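Local atomic coordinates of ureidoglycolate hydrolase (Arabidopsis thaliana, PDB entry 4PXE), a protein that hydrolyses (S)-ureidoglycolate to glyoxylate, ammonium and carbon dioxide in plant purine breakdown, working as a manganese-dependent homodimer. Residues A[253-267]-A[294-306]. Numbering follows the deposited sequence.
With GLV (glyoxylic acid), chain H.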
# COMPACT_ATOMS: atom_id res chain seq x y z
N ARG A 253 -15.41 -7.07 -16.51
CA ARG A 253 -14.76 -6.47 -15.35
C ARG A 253 -15.51 -5.30 -14.75
O ARG A 253 -16.35 -4.67 -15.40
CB ARG A 253 -13.35 -6.02 -15.74
CG ARG A 253 -12.48 -7.19 -16.18
CD ARG A 253 -11.07 -6.74 -16.51
NE ARG A 253 -10.23 -7.89 -16.80
CZ ARG A 253 -8.91 -7.92 -16.66
NH1 ARG A 253 -8.26 -6.85 -16.21
NH2 ARG A 253 -8.24 -9.04 -16.95
N ASN A 254 -15.21 -5.04 -13.48
CA ASN A 254 -15.61 -3.81 -12.80
C ASN A 254 -14.46 -3.43 -11.87
O ASN A 254 -14.50 -3.63 -10.65
CB ASN A 254 -17.01 -3.90 -12.14
CG ASN A 254 -17.11 -4.95 -11.04
OD1 ASN A 254 -16.35 -5.92 -10.99
ND2 ASN A 254 -18.06 -4.75 -10.14
N ASP A 255 -13.40 -2.92 -12.51
CA ASP A 255 -12.08 -2.75 -11.90
C ASP A 255 -12.07 -1.55 -10.96
O ASP A 255 -12.17 -0.40 -11.40
CB ASP A 255 -11.06 -2.58 -13.03
CG ASP A 255 -9.61 -2.59 -12.55
OD1 ASP A 255 -9.29 -2.03 -11.48
OD2 ASP A 255 -8.77 -3.15 -13.29
N ALA A 256 -11.95 -1.81 -9.66
CA ALA A 256 -12.00 -0.75 -8.65
C ALA A 256 -10.79 0.17 -8.75
O ALA A 256 -10.85 1.33 -8.33
CB ALA A 256 -12.11 -1.34 -7.25
N GLY A 257 -9.69 -0.34 -9.28
CA GLY A 257 -8.49 0.47 -9.43
C GLY A 257 -8.69 1.52 -10.50
O GLY A 257 -8.24 2.67 -10.34
N LEU A 258 -9.35 1.16 -11.59
CA LEU A 258 -9.61 2.12 -12.66
C LEU A 258 -10.64 3.16 -12.22
O LEU A 258 -10.50 4.33 -12.59
CB LEU A 258 -10.02 1.40 -13.94
CG LEU A 258 -8.89 0.56 -14.54
CD1 LEU A 258 -9.35 -0.09 -15.83
CD2 LEU A 258 -7.63 1.42 -14.77
N ALA A 259 -11.61 2.77 -11.40
CA ALA A 259 -12.52 3.75 -10.81
C ALA A 259 -11.73 4.77 -9.98
O ALA A 259 -11.99 5.97 -10.05
CB ALA A 259 -13.58 3.08 -9.95
N ALA A 260 -10.77 4.28 -9.21
CA ALA A 260 -9.96 5.15 -8.36
C ALA A 260 -9.11 6.09 -9.21
O ALA A 260 -8.99 7.28 -8.90
CB ALA A 260 -9.08 4.32 -7.44
N ALA A 261 -8.53 5.56 -10.28
CA ALA A 261 -7.71 6.37 -11.19
C ALA A 261 -8.54 7.50 -11.79
O ALA A 261 -8.10 8.66 -11.85
CB ALA A 261 -7.11 5.51 -12.28
N GLU A 262 -9.75 7.17 -12.21
CA GLU A 262 -10.65 8.16 -12.79
C GLU A 262 -11.05 9.21 -11.77
O GLU A 262 -11.15 10.40 -12.10
CB GLU A 262 -11.88 7.49 -13.40
CG GLU A 262 -11.51 6.71 -14.64
CD GLU A 262 -12.63 5.85 -15.20
OE1 GLU A 262 -13.44 5.32 -14.41
OE2 GLU A 262 -12.67 5.69 -16.43
N LEU A 263 -11.28 8.79 -10.52
CA LEU A 263 -11.65 9.76 -9.49
C LEU A 263 -10.50 10.70 -9.18
O LEU A 263 -10.72 11.90 -9.02
CB LEU A 263 -12.18 9.10 -8.22
CG LEU A 263 -12.76 10.06 -7.17
CD1 LEU A 263 -13.89 10.94 -7.74
CD2 LEU A 263 -13.21 9.33 -5.93
N ALA A 264 -9.28 10.18 -9.13
CA ALA A 264 -8.12 11.05 -8.85
C ALA A 264 -7.98 12.11 -9.92
O ALA A 264 -7.69 13.27 -9.61
CB ALA A 264 -6.85 10.22 -8.75
N LEU A 265 -8.19 11.74 -11.18
CA LEU A 265 -8.12 12.69 -12.28
C LEU A 265 -9.29 13.68 -12.23
O LEU A 265 -9.13 14.85 -12.60
CB LEU A 265 -8.04 11.97 -13.63
CG LEU A 265 -6.68 11.28 -13.81
CD1 LEU A 265 -6.73 10.14 -14.82
CD2 LEU A 265 -5.60 12.29 -14.20
N ALA A 266 -10.44 13.23 -11.74
CA ALA A 266 -11.58 14.14 -11.58
C ALA A 266 -11.33 15.19 -10.50
O ALA A 266 -11.73 16.34 -10.64
CB ALA A 266 -12.89 13.38 -11.30
N VAL A 267 -10.66 14.79 -9.42
CA VAL A 267 -10.30 15.73 -8.37
C VAL A 267 -9.49 16.88 -8.97
O VAL A 267 -9.82 18.05 -8.77
CB VAL A 267 -9.49 15.05 -7.24
CG1 VAL A 267 -8.89 16.10 -6.31
CG2 VAL A 267 -10.37 14.08 -6.46
N ASN A 294 -1.42 -10.15 -10.35
CA ASN A 294 -2.30 -10.99 -11.15
C ASN A 294 -3.71 -11.14 -10.56
O ASN A 294 -4.43 -12.11 -10.86
CB ASN A 294 -1.65 -12.35 -11.45
CG ASN A 294 -1.12 -13.07 -10.21
OD1 ASN A 294 -0.98 -12.50 -9.13
ND2 ASN A 294 -0.81 -14.36 -10.38
N SER A 295 -4.11 -10.16 -9.76
CA SER A 295 -5.43 -10.11 -9.14
C SER A 295 -6.08 -8.76 -9.45
O SER A 295 -5.51 -7.71 -9.14
CB SER A 295 -5.28 -10.31 -7.64
OG SER A 295 -6.54 -10.54 -7.03
N ILE A 296 -7.25 -8.77 -10.08
CA ILE A 296 -7.91 -7.51 -10.44
C ILE A 296 -8.40 -6.85 -9.16
O ILE A 296 -9.05 -7.51 -8.36
CB ILE A 296 -9.12 -7.75 -11.35
CG1 ILE A 296 -8.73 -8.51 -12.61
CG2 ILE A 296 -9.77 -6.41 -11.73
CD1 ILE A 296 -9.94 -9.04 -13.40
N PRO A 297 -8.08 -5.57 -8.96
CA PRO A 297 -8.49 -4.96 -7.68
C PRO A 297 -10.00 -5.03 -7.44
O PRO A 297 -10.78 -4.61 -8.30
CB PRO A 297 -8.05 -3.49 -7.84
CG PRO A 297 -6.89 -3.55 -8.79
CD PRO A 297 -7.23 -4.67 -9.76
N SER A 298 -10.38 -5.56 -6.28
CA SER A 298 -11.78 -5.65 -5.88
C SER A 298 -12.17 -4.53 -4.92
O SER A 298 -13.34 -4.30 -4.68
CB SER A 298 -12.11 -7.01 -5.24
OG SER A 298 -11.26 -7.29 -4.14
N LYS A 299 -11.17 -3.85 -4.37
CA LYS A 299 -11.42 -2.69 -3.53
C LYS A 299 -10.35 -1.65 -3.79
O LYS A 299 -9.18 -1.98 -3.95
CB LYS A 299 -11.42 -3.06 -2.05
CG LYS A 299 -12.57 -3.93 -1.61
CD LYS A 299 -12.77 -3.83 -0.10
CE LYS A 299 -11.47 -4.06 0.66
NZ LYS A 299 -11.68 -3.96 2.13
N SER A 300 -10.75 -0.39 -3.85
CA SER A 300 -9.78 0.70 -3.88
C SER A 300 -10.17 1.72 -2.82
O SER A 300 -11.34 1.87 -2.49
CB SER A 300 -9.71 1.34 -5.26
OG SER A 300 -10.96 1.90 -5.64
N HIS A 301 -9.17 2.41 -2.30
CA HIS A 301 -9.32 3.30 -1.17
C HIS A 301 -8.53 4.56 -1.49
O HIS A 301 -7.32 4.49 -1.70
CB HIS A 301 -8.75 2.62 0.09
CG HIS A 301 -8.67 3.49 1.30
ND1 HIS A 301 -9.66 3.52 2.27
CD2 HIS A 301 -7.71 4.36 1.71
CE1 HIS A 301 -9.31 4.38 3.21
NE2 HIS A 301 -8.14 4.90 2.90
N LEU A 302 -9.23 5.70 -1.55
CA LEU A 302 -8.58 6.99 -1.80
C LEU A 302 -8.78 7.90 -0.61
O LEU A 302 -9.84 7.89 0.02
CB LEU A 302 -9.21 7.72 -2.99
CG LEU A 302 -9.27 7.05 -4.34
CD1 LEU A 302 -10.55 6.23 -4.42
CD2 LEU A 302 -9.20 8.08 -5.46
N GLU A 303 -7.77 8.71 -0.32
CA GLU A 303 -7.93 9.79 0.64
C GLU A 303 -7.55 11.08 -0.06
O GLU A 303 -6.46 11.19 -0.65
CB GLU A 303 -7.12 9.53 1.91
CG GLU A 303 -7.45 8.19 2.51
CD GLU A 303 -6.88 7.96 3.89
OE1 GLU A 303 -6.54 8.95 4.58
OE2 GLU A 303 -6.77 6.79 4.29
N ILE A 304 -8.47 12.04 -0.01
CA ILE A 304 -8.42 13.23 -0.82
C ILE A 304 -8.38 14.46 0.07
O ILE A 304 -9.16 14.57 1.02
CB ILE A 304 -9.68 13.32 -1.70
CG1 ILE A 304 -9.79 12.06 -2.59
CG2 ILE A 304 -9.66 14.58 -2.56
CD1 ILE A 304 -11.13 11.93 -3.33
N ASP A 305 -7.45 15.37 -0.22
CA ASP A 305 -7.28 16.61 0.53
C ASP A 305 -7.70 17.73 -0.41
O ASP A 305 -7.28 17.76 -1.56
CB ASP A 305 -5.80 16.75 0.92
CG ASP A 305 -5.48 18.04 1.63
OD1 ASP A 305 -5.48 19.11 0.97
OD2 ASP A 305 -5.20 17.99 2.84
N THR A 306 -8.55 18.65 0.04
CA THR A 306 -8.88 19.80 -0.80
C THR A 306 -9.12 21.04 0.05
O THR A 306 -9.67 20.96 1.15
CB THR A 306 -10.05 19.52 -1.79
OG1 THR A 306 -10.16 20.58 -2.75
CG2 THR A 306 -11.37 19.32 -1.06
C1 GLV H . -1.01 -17.53 -12.24
O1 GLV H . -0.97 -18.86 -12.66
C2 GLV H . -1.65 -16.61 -13.23
O2 GLV H . -1.80 -15.40 -12.93
O3 GLV H . -2.03 -17.06 -14.36
O HOH W 1 -12.99 -5.64 -9.61
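Helix 256-267 runs along strand 299-306 at 23° between their N-to-C directions, the axes approaching to 7.2 Å; the Ala256 and Ser300 CA atoms are 5.5 Å apart, against 8.2 Å between those of Val267 and Ile304. This is helix-on-sheet packing in the dimerization region of an M20-family hydrolase. Alternate strand residues Ser300, Leu302 and Ile304 face the helix. Leu302 sets CD1 against Ala260 CB at 3.9 Å, while Val267 and Ile304 meet tip to tip, CG2 to CD1. At the helix start, Asp255 is the N-cap: OD1 accepts from Leu258 N above the carboxylate plane and, weakly, from Gly257 N. The Asp255 carboxylate lies against Ile296 CG2 and the ring of Pro297, with Asp255 OD1 3.8 Å from Pro297 CD. A water donates to both Asn254 O and Pro297 O. With CG anti to the carbonyl carbon (chi1 -62°) and the chain extended to NE, Arg253 crosses Ile296 at about a right angle, and Ile296 CD1 sits over the centre of one guanidinium face, 3.6 Å from Arg253 CZ. The Arg253 nitrogens bond elsewhere, NH2 to Val248 O and NH1 to Thr282 OG1 of the second subunit, consistent with the dimerization role inferred for Arg253. A leucine here would probably leave that threonine without its intersubunit mate and Ile296 CD1 without the flat surface it covers. Beyond Ile296, Asn294 ND2 donates to glyoxylate O2 at 2.9 Å, a ligand also hydrogen-bonded by Arg307 NH2 and Tyr377 N of the second subunit. Back at the helix, Ser300 OG donates to Ala256 O at 2.8 Å, from the face of the carbonyl plane opposite Ala260 N.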